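Side-chain contacts in regulating synaptic membrane exocytosis protein 2 (Rattus norvegicus, PDB 2BWQ), which probably takes part in regulating neurotransmitter release at the presynaptic membrane, through a C2 domain of the beta-sandwich type found in many membrane-trafficking proteins: residues A[37-42]-A[105-110]; A[45-48]-A[54-57]; A[11-16]-A[77-82]. All blocks are in the same frame, centred on the assembly; numbering follows the deposited sequence.

Interaction 1 of 3, residues A[37-42]-A[105-110]; sequences RPRNPY and EFLGEI
At one end of the C2 beta sandwich, the loop that runs into strand 41-48 meets the start of strand 105-113 through Arg39, Glu105 and Leu107. The two strands belong to one sheet but are not neighbours in it, since strand 88-95 runs between them, and the long side chain of Arg39 bridges that gap. Its NH1 donates to Glu105 OE1 at 2.8 Å, with an N-H...O angle of 164°. This salt bridge is nearly straight on the donor side, where OE1 lies almost in the guanidinium plane. The acceptor is met differently: NH1 stands above the carboxylate, 56° out of its plane. Glu105 reaches this position because its chain is fully extended, with CG anti to the backbone N (chi1 -175°). Leu107, two residues further on, puts CD2 over the centre of one guanidinium face, 3.7 Å from Arg39 CZ, while its CD1 lies 4.1 Å from Arg39 CD beside the aliphatic part. A branched apolar residue suits this place, because it can pack against the flat face of the cation while the polar edge stays available for bonding.

The guanidinium has further partners. Arg39 NE bonds to Pro31 O, NH1 also forms a salt bridge to Asp95, and Arg39 NH2 makes a weak hydrogen bond to Ser32 O. The carboxylates of Glu105 and Asp95 probably balance the buried charge and, with Pro31 O, fix the group's rotation. The loops gathered here correspond to the end where calcium-binding C2 domains hold their metal; no calcium is bound among the residues of this contact.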
loop_
_atom_site.group_PDB
_atom_site.type_symbol
_atom_site.label_atom_id
_atom_site.label_comp_id
_atom_site.label_asym_id
_atom_site.label_seq_id
_atom_site.Cartn_x
_atom_site.Cartn_y
_atom_site.Cartn_z
ATOM N N ARG A 37 -16.311 2.511 -17.260
ATOM C CA ARG A 37 -16.106 3.697 -16.448
ATOM C C ARG A 37 -14.882 3.497 -15.573
ATOM O O ARG A 37 -14.433 2.374 -15.347
ATOM C CB ARG A 37 -17.349 3.902 -15.558
ATOM C CG ARG A 37 -18.590 4.230 -16.350
ATOM C CD ARG A 37 -19.762 4.531 -15.423
ATOM N NE ARG A 37 -20.995 4.868 -16.135
ATOM C CZ ARG A 37 -21.325 6.089 -16.546
ATOM N NH1 ARG A 37 -20.488 7.107 -16.379
ATOM N NH2 ARG A 37 -22.505 6.292 -17.133
ATOM N N PRO A 38 -14.323 4.578 -15.077
ATOM C CA PRO A 38 -13.157 4.505 -14.224
ATOM C C PRO A 38 -13.523 4.114 -12.775
ATOM O O PRO A 38 -14.683 3.864 -12.453
ATOM C CB PRO A 38 -12.606 5.932 -14.290
ATOM C CG PRO A 38 -13.847 6.783 -14.492
ATOM C CD PRO A 38 -14.766 5.958 -15.355
ATOM N N ARG A 39 -12.489 4.017 -11.947
ATOM C CA ARG A 39 -12.587 3.541 -10.578
ATOM C C ARG A 39 -12.686 4.721 -9.591
ATOM O O ARG A 39 -12.354 5.843 -9.931
ATOM C CB ARG A 39 -11.274 2.760 -10.303
ATOM C CG ARG A 39 -11.048 1.517 -11.198
ATOM C CD ARG A 39 -12.136 0.504 -11.002
ATOM N NE ARG A 39 -11.940 -0.670 -11.859
ATOM C CZ ARG A 39 -12.558 -1.842 -11.698
ATOM N NH1 ARG A 39 -13.475 -2.014 -10.734
ATOM N NH2 ARG A 39 -12.261 -2.817 -12.553
ATOM N N ASN A 40 -13.039 4.404 -8.355
ATOM C CA ASN A 40 -12.899 5.294 -7.210
ATOM C C ASN A 40 -11.964 4.625 -6.240
ATOM O O ASN A 40 -12.405 3.947 -5.303
ATOM C CB ASN A 40 -14.234 5.543 -6.493
ATOM C CG ASN A 40 -15.285 6.120 -7.410
ATOM O OD1 ASN A 40 -15.035 7.054 -8.224
ATOM N ND2 ASN A 40 -16.507 5.574 -7.284
ATOM N N PRO A 41 -10.666 4.710 -6.515
ATOM C CA PRO A 41 -9.726 3.836 -5.772
ATOM C C PRO A 41 -9.240 4.362 -4.413
ATOM O O PRO A 41 -9.022 5.581 -4.235
ATOM C CB PRO A 41 -8.572 3.638 -6.775
ATOM C CG PRO A 41 -8.583 4.931 -7.580
ATOM C CD PRO A 41 -10.000 5.445 -7.600
ATOM N N TYR A 42 -9.033 3.408 -3.492
ATOM C CA TYR A 42 -8.315 3.682 -2.235
ATOM C C TYR A 42 -7.454 2.500 -1.923
ATOM O O TYR A 42 -7.698 1.407 -2.373
ATOM C CB TYR A 42 -9.243 4.062 -1.074
ATOM C CG TYR A 42 -10.115 2.914 -0.600
ATOM C CD1 TYR A 42 -9.671 2.065 0.458
ATOM C CD2 TYR A 42 -11.421 2.759 -1.101
ATOM C CE1 TYR A 42 -10.484 1.045 0.943
ATOM C CE2 TYR A 42 -12.225 1.699 -0.632
ATOM C CZ TYR A 42 -11.736 0.900 0.418
ATOM O OH TYR A 42 -12.564 -0.097 0.929
ATOM N N GLU A 105 -15.133 -3.265 -4.918
ATOM C CA GLU A 105 -14.462 -4.308 -5.640
ATOM C C GLU A 105 -12.989 -4.350 -5.264
ATOM O O GLU A 105 -12.313 -3.334 -5.273
ATOM C CB GLU A 105 -14.624 -4.152 -7.165
ATOM C CG GLU A 105 -14.010 -5.339 -7.899
ATOM C CD GLU A 105 -14.210 -5.335 -9.418
ATOM O OE1 GLU A 105 -14.782 -4.366 -9.949
ATOM O OE2 GLU A 105 -13.805 -6.325 -10.073
ATOM N N PHE A 106 -12.501 -5.541 -5.025
ATOM C CA PHE A 106 -11.102 -5.788 -4.730
ATOM C C PHE A 106 -10.326 -5.642 -6.021
ATOM O O PHE A 106 -10.674 -6.260 -7.049
ATOM C CB PHE A 106 -10.990 -7.229 -4.243
ATOM C CG PHE A 106 -9.581 -7.675 -4.011
ATOM C CD1 PHE A 106 -8.746 -7.080 -3.056
ATOM C CD2 PHE A 106 -9.065 -8.739 -4.732
ATOM C CE1 PHE A 106 -7.472 -7.572 -2.813
ATOM C CE2 PHE A 106 -7.757 -9.203 -4.502
ATOM C CZ PHE A 106 -6.969 -8.607 -3.506
ATOM N N LEU A 107 -9.258 -4.824 -5.974
ATOM C CA LEU A 107 -8.440 -4.600 -7.187
ATOM C C LEU A 107 -7.020 -5.146 -7.043
ATOM O O LEU A 107 -6.161 -4.878 -7.867
ATOM C CB LEU A 107 -8.356 -3.122 -7.550
ATOM C CG LEU A 107 -9.686 -2.447 -7.944
ATOM C CD1 LEU A 107 -9.478 -0.924 -8.196
ATOM C CD2 LEU A 107 -10.289 -3.146 -9.145
ATOM N N GLY A 108 -6.714 -5.830 -5.940
ATOM C CA GLY A 108 -5.427 -6.496 -5.861
ATOM C C GLY A 108 -4.682 -6.231 -4.578
ATOM O O GLY A 108 -5.053 -5.359 -3.803
ATOM N N GLU A 109 -3.673 -7.067 -4.355
ATOM C CA GLU A 109 -2.941 -7.070 -3.098
ATOM C C GLU A 109 -1.459 -7.088 -3.388
ATOM O O GLU A 109 -1.006 -7.760 -4.335
ATOM C CB GLU A 109 -3.326 -8.357 -2.276
ATOM C CG GLU A 109 -2.518 -8.497 -0.963
ATOM C CD GLU A 109 -3.022 -9.557 -0.079
ATOM O OE1 GLU A 109 -4.181 -9.884 -0.194
ATOM O OE2 GLU A 109 -2.217 -10.014 0.717
ATOM N N ILE A 110 -0.711 -6.363 -2.581
ATOM C CA ILE A 110 0.744 -6.478 -2.531
ATOM C C ILE A 110 1.087 -6.814 -1.074
ATOM O O ILE A 110 0.640 -6.147 -0.149
ATOM C CB ILE A 110 1.350 -5.105 -2.915
ATOM C CG1 ILE A 110 1.021 -4.787 -4.379
ATOM C CG2 ILE A 110 2.870 -5.035 -2.627
ATOM C CD1 ILE A 110 0.947 -3.292 -4.604
#

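Interaction 2 of 3, residues A[45-48]-A[54-57]; sequences IYFL and KNKR
Ile45 and Arg57 form an antiparallel hydrogen-bonded pair: Ile45 N gives to Arg57 O and Arg57 N to Ile45 O, both at 2.8 Å. Next along, Tyr46 and Lys56 are a non-hydrogen-bonded pair whose side chains share a face of the sheet. The methylenes of Lys56 run obliquely over one face of the Tyr46 ring as a CH-pi contact, CG lying 4.2 Å from the ring centroid and offset toward the rim. CD continues to 3.3 Å from Tyr46 OH. With its CG anti to the backbone N (chi1 -178°), the lysine chain is extended up to a bend near its ammonium end.

Beyond this pair, Phe47 N bonds to Asn55 O at 3.0 Å, an oxygen that also accepts from Tyr76 OH. Asn55 CB packs 3.2 Å from Phe47 O, and Asn55 ND2 bonds to Asp50 O, which ties the amide back to the turn between the strands.

A guanidinium suits position 57 because its N-H groups are shared among backbone oxygens. NH1 binds Lys54 O and Lys56 O, both in the guanidinium plane though NH1 stands above each carbonyl plane (54° and 63° out), bracing residues 54-57; NH2 links them to Ile75 O of strand 69-76.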
loop_
_atom_site.group_PDB
_atom_site.type_symbol
_atom_site.label_atom_id
_atom_site.label_comp_id
_atom_site.label_asym_id
_atom_site.label_seq_id
_atom_site.Cartn_x
_atom_site.Cartn_y
_atom_site.Cartn_z
ATOM N N ILE A 45 -3.924 -0.452 4.245
ATOM C CA ILE A 45 -2.712 -1.141 4.673
ATOM C C ILE A 45 -2.886 -1.675 6.064
ATOM O O ILE A 45 -3.326 -0.925 6.966
ATOM C CB ILE A 45 -1.495 -0.266 4.598
ATOM C CG1 ILE A 45 -1.343 0.279 3.172
ATOM C CG2 ILE A 45 -0.242 -1.081 5.002
ATOM C CD1 ILE A 45 0.025 0.984 2.694
ATOM N N TYR A 46 -2.578 -2.939 6.272
ATOM C CA TYR A 46 -2.412 -3.538 7.604
ATOM C C TYR A 46 -0.973 -3.919 7.779
ATOM O O TYR A 46 -0.307 -4.549 6.932
ATOM C CB TYR A 46 -3.249 -4.787 7.789
ATOM C CG TYR A 46 -4.677 -4.582 8.173
ATOM C CD1 TYR A 46 -5.000 -4.220 9.462
ATOM C CD2 TYR A 46 -5.721 -4.759 7.260
ATOM C CE1 TYR A 46 -6.308 -4.052 9.843
ATOM C CE2 TYR A 46 -7.056 -4.581 7.658
ATOM C CZ TYR A 46 -7.308 -4.224 8.932
ATOM O OH TYR A 46 -8.649 -4.068 9.316
ATOM N N PHE A 47 -0.418 -3.517 8.922
ATOM C CA PHE A 47 0.894 -3.954 9.372
ATOM C C PHE A 47 0.640 -5.126 10.280
ATOM O O PHE A 47 0.142 -4.945 11.400
ATOM C CB PHE A 47 1.571 -2.798 10.152
ATOM C CG PHE A 47 2.942 -3.069 10.545
ATOM C CD1 PHE A 47 3.869 -3.569 9.620
ATOM C CD2 PHE A 47 3.350 -2.768 11.858
ATOM C CE1 PHE A 47 5.158 -3.760 9.955
ATOM C CE2 PHE A 47 4.679 -2.964 12.238
ATOM C CZ PHE A 47 5.582 -3.464 11.257
ATOM N N LEU A 48 0.930 -6.295 9.780
ATOM C CA LEU A 48 0.563 -7.567 10.496
ATOM C C LEU A 48 1.762 -8.187 11.154
ATOM O O LEU A 48 2.891 -7.949 10.761
ATOM C CB LEU A 48 -0.010 -8.544 9.492
ATOM C CG LEU A 48 -1.283 -8.041 8.821
ATOM C CD1 LEU A 48 -1.693 -9.010 7.751
ATOM C CD2 LEU A 48 -2.427 -7.845 9.843
ATOM N N LYS A 54 -5.193 -0.304 15.251
ATOM C CA LYS A 54 -3.919 0.332 15.504
ATOM C C LYS A 54 -2.964 0.144 14.319
ATOM O O LYS A 54 -2.091 0.955 14.067
ATOM C CB LYS A 54 -3.269 -0.194 16.784
ATOM C CG LYS A 54 -2.120 0.656 17.213
ATOM C CD LYS A 54 -0.740 0.067 17.098
ATOM C CE LYS A 54 0.269 1.008 17.778
ATOM N NZ LYS A 54 1.632 0.429 17.743
ATOM N N ASN A 55 -3.093 -1.013 13.674
ATOM C CA ASN A 55 -2.193 -1.438 12.588
ATOM C C ASN A 55 -2.812 -1.160 11.212
ATOM O O ASN A 55 -2.234 -1.529 10.160
ATOM C CB ASN A 55 -1.840 -2.905 12.797
ATOM C CG ASN A 55 -0.809 -3.090 13.897
ATOM O OD1 ASN A 55 -0.071 -2.142 14.200
ATOM N ND2 ASN A 55 -0.792 -4.273 14.570
ATOM N N LYS A 56 -3.934 -0.476 11.165
ATOM C CA LYS A 56 -4.693 -0.232 9.949
ATOM C C LYS A 56 -4.529 1.222 9.505
ATOM O O LYS A 56 -4.654 2.141 10.324
ATOM C CB LYS A 56 -6.185 -0.575 10.145
ATOM C CG LYS A 56 -6.986 -0.377 8.885
ATOM C CD LYS A 56 -8.422 -0.750 9.002
ATOM C CE LYS A 56 -9.183 -0.240 7.813
ATOM N NZ LYS A 56 -10.038 0.897 8.260
ATOM N N ARG A 57 -4.354 1.417 8.220
ATOM C CA ARG A 57 -4.361 2.767 7.616
ATOM C C ARG A 57 -5.059 2.720 6.280
ATOM O O ARG A 57 -5.058 1.656 5.608
ATOM C CB ARG A 57 -2.919 3.205 7.337
ATOM C CG ARG A 57 -2.031 3.369 8.567
ATOM C CD ARG A 57 -2.407 4.470 9.558
ATOM N NE ARG A 57 -1.382 4.532 10.608
ATOM C CZ ARG A 57 -1.318 3.740 11.626
ATOM N NH1 ARG A 57 -2.273 2.838 11.859
ATOM N NH2 ARG A 57 -0.272 3.859 12.458
#

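Interaction 3 of 3, residues A[11-16]-A[77-82]; sequences LWFDKV and SPVHRR. With SO4 (sulfate ion), chain B; SO4 (sulfate ion), chain C.
Phe13, Val79 and Arg81 carry this contact, with the phenyl ring as its centre. The far end of the ring meets the backbone of 79-81: CE1 lies 3.4 Å from Val79 O, which sits at the ring edge, and CZ comes to 3.7 Å from Arg81 N. A large aromatic suits a buried site where it must reach across to another loop, and CG anti to the backbone N (chi1 176°) carries the ring from its strand toward residues 79-81. Val79 adds a methyl, its CG1 3.8 Å from Phe13 CE1, a compact branched group that fits beside the ring. Arg81 contributes its aliphatic root, CB being 4.1 Å from Phe13 CE2, while its guanidinium turns elsewhere, with a long, weak ion pair to Glu115.

The amide of Arg81, which the ring approaches, also donates to a sulfate, probably from the crystallisation liquor. This ion accepts a hydrogen bond from Arg81 N at O3 and from Arg82 N at O1, the latter at 2.7 Å. Arg82 NE and NH2 grip the same ion, and NH1 bonds O2 of a second sulfate, probably of the same origin, at 2.8 Å.

Around the ring, Phe84 meets Phe13 edge-to-face and also touches Val79. Val79 packs on Leu20 and bonds through its backbone to His18, so the loop between strands 69-76 and 88-95 rests against the end of strand 6-14 and the start of strand 19-28.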
loop_
_atom_site.group_PDB
_atom_site.type_symbol
_atom_site.label_atom_id
_atom_site.label_comp_id
_atom_site.label_asym_id
_atom_site.label_seq_id
_atom_site.Cartn_x
_atom_site.Cartn_y
_atom_site.Cartn_z
ATOM N N LEU A 11 9.260 3.086 1.177
ATOM C CA LEU A 11 9.386 2.527 2.540
ATOM C C LEU A 11 10.675 2.992 3.180
ATOM O O LEU A 11 11.721 2.976 2.523
ATOM C CB LEU A 11 9.415 1.000 2.449
ATOM C CG LEU A 11 8.234 0.307 1.788
ATOM C CD1 LEU A 11 8.450 -1.186 1.690
ATOM C CD2 LEU A 11 6.926 0.559 2.603
ATOM N N TRP A 12 10.614 3.258 4.477
ATOM C CA TRP A 12 11.835 3.537 5.185
ATOM C C TRP A 12 11.632 3.204 6.664
ATOM O O TRP A 12 10.616 3.583 7.233
ATOM C CB TRP A 12 12.191 5.025 5.018
ATOM C CG TRP A 12 13.454 5.421 5.741
ATOM C CD1 TRP A 12 14.759 4.969 5.492
ATOM C CD2 TRP A 12 13.497 6.303 6.800
ATOM N NE1 TRP A 12 15.589 5.547 6.445
ATOM C CE2 TRP A 12 14.847 6.356 7.256
ATOM C CE3 TRP A 12 12.533 7.049 7.453
ATOM C CZ2 TRP A 12 15.219 7.159 8.334
ATOM C CZ3 TRP A 12 12.896 7.825 8.539
ATOM C CH2 TRP A 12 14.211 7.861 8.964
ATOM N N PHE A 13 12.665 2.641 7.243
ATOM C CA PHE A 13 12.668 2.386 8.693
ATOM C C PHE A 13 13.620 3.327 9.415
ATOM O O PHE A 13 14.774 3.430 9.021
ATOM C CB PHE A 13 13.035 0.926 8.936
ATOM C CG PHE A 13 13.152 0.581 10.404
ATOM C CD1 PHE A 13 12.046 0.685 11.259
ATOM C CD2 PHE A 13 14.376 0.152 10.952
ATOM C CE1 PHE A 13 12.136 0.422 12.607
ATOM C CE2 PHE A 13 14.477 -0.139 12.332
ATOM C CZ PHE A 13 13.326 -0.019 13.127
ATOM N N ASP A 14 13.106 4.012 10.419
ATOM C CA ASP A 14 13.911 4.875 11.215
ATOM C C ASP A 14 14.399 4.071 12.447
ATOM O O ASP A 14 13.599 3.849 13.417
ATOM C CB ASP A 14 13.089 6.062 11.648
ATOM C CG ASP A 14 13.863 7.031 12.559
ATOM O OD1 ASP A 14 14.972 6.700 13.012
ATOM O OD2 ASP A 14 13.298 8.049 12.898
ATOM N N LYS A 15 15.627 3.531 12.413
ATOM C CA LYS A 15 16.094 2.557 13.425
ATOM C C LYS A 15 16.337 3.130 14.800
ATOM O O LYS A 15 16.288 2.384 15.783
ATOM C CB LYS A 15 17.353 1.814 12.946
ATOM C CG LYS A 15 18.645 2.650 12.957
ATOM C CD LYS A 15 19.811 1.894 12.290
ATOM C CE LYS A 15 19.324 0.868 11.257
ATOM N NZ LYS A 15 20.343 0.574 10.196
ATOM N N VAL A 16 16.546 4.438 14.883
ATOM C CA VAL A 16 16.776 5.096 16.172
ATOM C C VAL A 16 15.426 5.490 16.782
ATOM O O VAL A 16 15.266 5.407 17.997
ATOM C CB VAL A 16 17.630 6.372 15.981
ATOM C CG1 VAL A 16 17.978 7.040 17.312
ATOM C CG2 VAL A 16 18.958 6.081 15.216
ATOM N N SER A 77 4.294 2.888 14.558
ATOM C CA SER A 77 5.211 2.955 15.675
ATOM C C SER A 77 4.528 2.353 16.888
ATOM O O SER A 77 3.310 2.524 16.995
ATOM C CB SER A 77 5.455 4.419 16.015
ATOM O OG SER A 77 6.260 4.593 17.200
ATOM N N PRO A 78 5.254 1.673 17.777
ATOM C CA PRO A 78 6.693 1.405 17.723
ATOM C C PRO A 78 6.992 0.249 16.809
ATOM O O PRO A 78 6.169 -0.696 16.683
ATOM C CB PRO A 78 6.995 0.917 19.145
ATOM C CG PRO A 78 5.699 0.283 19.622
ATOM C CD PRO A 78 4.622 1.147 19.018
ATOM N N VAL A 79 8.120 0.312 16.118
ATOM C CA VAL A 79 8.617 -0.799 15.280
ATOM C C VAL A 79 10.079 -1.052 15.563
ATOM O O VAL A 79 10.862 -0.092 15.678
ATOM C CB VAL A 79 8.441 -0.504 13.741
ATOM C CG1 VAL A 79 8.962 -1.709 12.922
ATOM C CG2 VAL A 79 6.955 -0.311 13.489
ATOM N N HIS A 80 10.439 -2.329 15.655
ATOM C CA HIS A 80 11.752 -2.763 16.069
ATOM C C HIS A 80 12.386 -3.668 15.005
ATOM O O HIS A 80 11.711 -4.622 14.596
ATOM C CB HIS A 80 11.636 -3.488 17.423
ATOM C CG HIS A 80 11.182 -2.590 18.532
ATOM N ND1 HIS A 80 12.055 -1.865 19.297
ATOM C CD2 HIS A 80 9.945 -2.279 18.976
ATOM C CE1 HIS A 80 11.381 -1.130 20.160
ATOM N NE2 HIS A 80 10.097 -1.377 20.008
ATOM N N ARG A 81 13.643 -3.384 14.624
ATOM C CA ARG A 81 14.355 -4.194 13.607
ATOM C C ARG A 81 14.234 -5.721 13.928
ATOM O O ARG A 81 14.037 -6.587 13.033
ATOM C CB ARG A 81 15.832 -3.771 13.593
ATOM C CG ARG A 81 16.731 -4.576 12.673
ATOM C CD ARG A 81 16.337 -4.422 11.252
ATOM N NE ARG A 81 17.011 -5.364 10.347
ATOM C CZ ARG A 81 16.803 -6.688 10.309
ATOM N NH1 ARG A 81 15.938 -7.283 11.121
ATOM N NH2 ARG A 81 17.480 -7.430 9.435
ATOM N N ARG A 82 14.331 -6.047 15.208
ATOM C CA ARG A 82 14.317 -7.470 15.560
ATOM C C ARG A 82 13.002 -8.185 15.186
ATOM O O ARG A 82 12.900 -9.420 15.237
ATOM C CB ARG A 82 14.610 -7.658 17.044
ATOM C CG ARG A 82 13.500 -7.186 17.913
ATOM C CD ARG A 82 13.812 -7.175 19.400
ATOM N NE ARG A 82 14.848 -6.183 19.697
ATOM C CZ ARG A 82 15.843 -6.394 20.564
ATOM N NH1 ARG A 82 16.018 -7.580 21.069
ATOM N NH2 ARG A 82 16.718 -5.440 20.823
HETATM S S SO4 B . 15.662 -3.164 17.738
HETATM O O1 SO4 B . 15.456 -4.520 17.162
HETATM O O2 SO4 B . 17.068 -2.832 17.710
HETATM O O3 SO4 B . 14.937 -2.131 17.008
HETATM O O4 SO4 B . 15.228 -3.152 19.146
HETATM S S SO4 C . 15.338 -11.088 21.146
HETATM O O1 SO4 C . 15.538 -12.236 20.210
HETATM O O2 SO4 C . 14.619 -9.990 20.547
HETATM O O3 SO4 C . 14.273 -11.539 22.079
HETATM O O4 SO4 C . 16.579 -10.783 21.806
#

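In the fold
From the N terminus, strand 6-14 supplies the first half of interaction 3, and residues 37-42 then open interaction 1. Interaction 2 closes a short hairpin between 45-48 and 54-57, nested inside the loops closed by both of the others. Residues 77-82 complete interaction 3, and 105-110 complete interaction 1, so these two loops cross. Interactions 1 and 2 both use strand 41-48 and reach the same sheet, whereas interaction 3 ties the other sheet to the loop joining the two, on the opposite side of the chain's centre from interaction 1. Interactions 2 and 3 touch through Lys54 with Ser77 and Phe47 with Val79.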